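Side-chain contact in SaTIE-TED (Staphylococcus aureus, PDB 6FX6), which is of unknown function but, as a thioester domain of an LPXTG-anchored surface protein, probably takes part in covalent attachment to host targets: residues A[101-106]-A[123-128]. Residues are numbered along the deposited sequence; the frame is centred on the assembly and turned at random.
Sequences QMLIWE and ARKADI
Two helices of the thioester domain, 94-107 and 121-134, pack against each other here through Leu103 and Glu106 on one and Lys125 and Ile128 on the other. The short segments cross at -70° with axes 10.7 Å apart, and four side chains make the contact between them. Leu103 divides its two methyls between Ile128 and Lys125. Its CD2 methyl meets the CG2 branch of Ile128 tip to tip, 3.6 Å away, while its CD1 lies against the aliphatic stem of Lys125, 3.8 Å from Lys125 CE. The CG2 methyl of Ile128 stands anti to the backbone N and beside the carbonyl carbon, the branch that faces Leu103; the Ile128 side chain also touches Gln96 and Thr100, earlier on helix 94-107. Lys125 runs fully extended, all four torsions near 180°, crossing Leu103 at about a right angle and carrying its ammonium beyond the leucine to the carboxylate of Glu106. There NZ forms a salt bridge, 3.0 Å to Glu106 OE2, with a weak second bond of 3.4 Å to Glu106 OE1. The lysine comes at OE2 from above the carboxylate plane, 35° out of it, and the glutamate chain bends at chi2 (-149°) on its way to the meeting. Glu106 OE2 is also hydrogen-bonded to Tyr121 OH, its strongest polar partner, at the start of helix 121-134, giving the carboxylate two links to that helix. Apolar packing of the buried Leu103 and Ile128 thus lies next to a salt bridge between partly exposed residues, joined by the lysine's methylene chain, and the ammonium, with Tyr121 OH as second partner, would be expected to stabilise the ionised form of Glu106.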
loop_
_atom_site.group_PDB
_atom_site.type_symbol
_atom_site.label_atom_id
_atom_site.label_comp_id
_atom_site.label_asym_id
_atom_site.label_seq_id
_atom_site.Cartn_x
_atom_site.Cartn_y
_atom_site.Cartn_z
ATOM N N GLN A 101 12.331 -1.057 -0.816
ATOM C CA GLN A 101 12.972 -1.699 0.343
ATOM C C GLN A 101 13.788 -0.692 1.143
ATOM O O GLN A 101 13.749 -0.699 2.367
ATOM C CB GLN A 101 13.884 -2.850 -0.099
ATOM C CG GLN A 101 14.634 -3.565 1.027
ATOM C CD GLN A 101 13.719 -4.312 1.968
ATOM O OE1 GLN A 101 13.460 -5.503 1.774
ATOM N NE2 GLN A 101 13.219 -3.620 2.990
HETATM N N MSE A 102 14.535 0.155 0.440
HETATM C CA MSE A 102 15.370 1.169 1.089
HETATM C C MSE A 102 14.570 2.210 1.835
HETATM O O MSE A 102 15.002 2.681 2.892
HETATM C CB MSE A 102 16.295 1.864 0.086
HETATM C CG MSE A 102 17.583 1.068 -0.105
HETATM SE SE MSE A 102 18.522 1.758 -1.688
HETATM C CE MSE A 102 19.101 3.494 -0.953
ATOM N N LEU A 103 13.406 2.583 1.296
ATOM C CA LEU A 103 12.514 3.540 1.959
ATOM C C LEU A 103 11.844 2.941 3.198
ATOM O O LEU A 103 11.719 3.616 4.222
ATOM C CB LEU A 103 11.449 4.063 0.984
ATOM C CG LEU A 103 10.514 5.170 1.508
ATOM C CD1 LEU A 103 11.289 6.309 2.153
ATOM C CD2 LEU A 103 9.640 5.690 0.376
ATOM N N ILE A 104 11.406 1.684 3.086
ATOM C CA ILE A 104 10.921 0.907 4.232
ATOM C C ILE A 104 11.982 0.884 5.325
ATOM O O ILE A 104 11.678 1.129 6.490
ATOM C CB ILE A 104 10.520 -0.535 3.815
ATOM C CG1 ILE A 104 9.182 -0.505 3.071
ATOM C CG2 ILE A 104 10.424 -1.474 5.021
ATOM C CD1 ILE A 104 8.888 -1.753 2.262
ATOM N N TRP A 105 13.223 0.601 4.939
ATOM C CA TRP A 105 14.330 0.559 5.893
ATOM C C TRP A 105 14.674 1.908 6.528
ATOM O O TRP A 105 15.154 1.925 7.656
ATOM C CB TRP A 105 15.591 -0.034 5.256
ATOM C CG TRP A 105 15.625 -1.525 5.142
ATOM C CD1 TRP A 105 14.735 -2.429 5.656
ATOM C CD2 TRP A 105 16.645 -2.290 4.506
ATOM N NE1 TRP A 105 15.129 -3.707 5.352
ATOM C CE2 TRP A 105 16.301 -3.652 4.651
ATOM C CE3 TRP A 105 17.821 -1.956 3.824
ATOM C CZ2 TRP A 105 17.086 -4.683 4.127
ATOM C CZ3 TRP A 105 18.599 -2.979 3.300
ATOM C CH2 TRP A 105 18.226 -4.329 3.453
ATOM N N GLU A 106 14.445 3.020 5.826
ATOM C CA GLU A 106 14.609 4.354 6.434
ATOM C C GLU A 106 13.707 4.554 7.647
ATOM O O GLU A 106 14.120 5.178 8.620
ATOM C CB GLU A 106 14.355 5.486 5.430
ATOM C CG GLU A 106 15.470 5.670 4.410
ATOM C CD GLU A 106 15.656 7.107 3.940
ATOM O OE1 GLU A 106 15.631 8.025 4.789
ATOM O OE2 GLU A 106 15.856 7.316 2.719
ATOM N N ALA A 123 14.826 10.608 -6.580
ATOM C CA ALA A 123 13.657 10.769 -7.456
ATOM C C ALA A 123 12.630 9.642 -7.278
ATOM O O ALA A 123 11.422 9.895 -7.303
ATOM C CB ALA A 123 14.088 10.867 -8.910
ATOM N N ARG A 124 13.106 8.409 -7.106
ATOM C CA ARG A 124 12.220 7.270 -6.834
ATOM C C ARG A 124 11.502 7.423 -5.492
ATOM O O ARG A 124 10.284 7.242 -5.414
ATOM C CB ARG A 124 12.983 5.937 -6.886
ATOM C CG ARG A 124 13.290 5.460 -8.301
ATOM C CD ARG A 124 13.804 4.023 -8.325
ATOM N NE ARG A 124 13.391 3.317 -9.542
ATOM C CZ ARG A 124 14.001 3.376 -10.727
ATOM N NH1 ARG A 124 15.092 4.106 -10.908
ATOM N NH2 ARG A 124 13.509 2.683 -11.750
ATOM N N LYS A 125 12.264 7.762 -4.455
ATOM C CA LYS A 125 11.723 8.013 -3.113
ATOM C C LYS A 125 10.667 9.119 -3.108
ATOM O O LYS A 125 9.602 8.949 -2.510
ATOM C CB LYS A 125 12.861 8.398 -2.164
ATOM C CG LYS A 125 12.455 8.690 -0.726
ATOM C CD LYS A 125 13.642 9.216 0.059
ATOM C CE LYS A 125 13.266 9.505 1.501
ATOM N NZ LYS A 125 14.445 9.938 2.298
ATOM N N ALA A 126 10.974 10.237 -3.766
ATOM C CA ALA A 126 10.072 11.400 -3.816
ATOM C C ALA A 126 8.708 11.066 -4.429
ATOM O O ALA A 126 7.677 11.459 -3.887
ATOM C CB ALA A 126 10.723 12.557 -4.575
ATOM N N ASP A 127 8.711 10.328 -5.540
ATOM C CA ASP A 127 7.467 9.900 -6.195
ATOM C C ASP A 127 6.631 8.969 -5.310
ATOM O O ASP A 127 5.401 9.009 -5.372
ATOM C CB ASP A 127 7.739 9.227 -7.557
ATOM C CG ASP A 127 6.550 9.339 -8.520
ATOM O OD1 ASP A 127 6.212 10.478 -8.920
ATOM O OD2 ASP A 127 5.958 8.294 -8.883
ATOM N N ILE A 128 7.290 8.147 -4.490
ATOM C CA ILE A 128 6.594 7.256 -3.547
ATOM C C ILE A 128 5.937 8.058 -2.425
ATOM O O ILE A 128 4.763 7.854 -2.128
ATOM C CB ILE A 128 7.529 6.175 -2.948
ATOM C CG1 ILE A 128 7.962 5.203 -4.048
ATOM C CG2 ILE A 128 6.839 5.406 -1.818
ATOM C CD1 ILE A 128 9.040 4.227 -3.630
#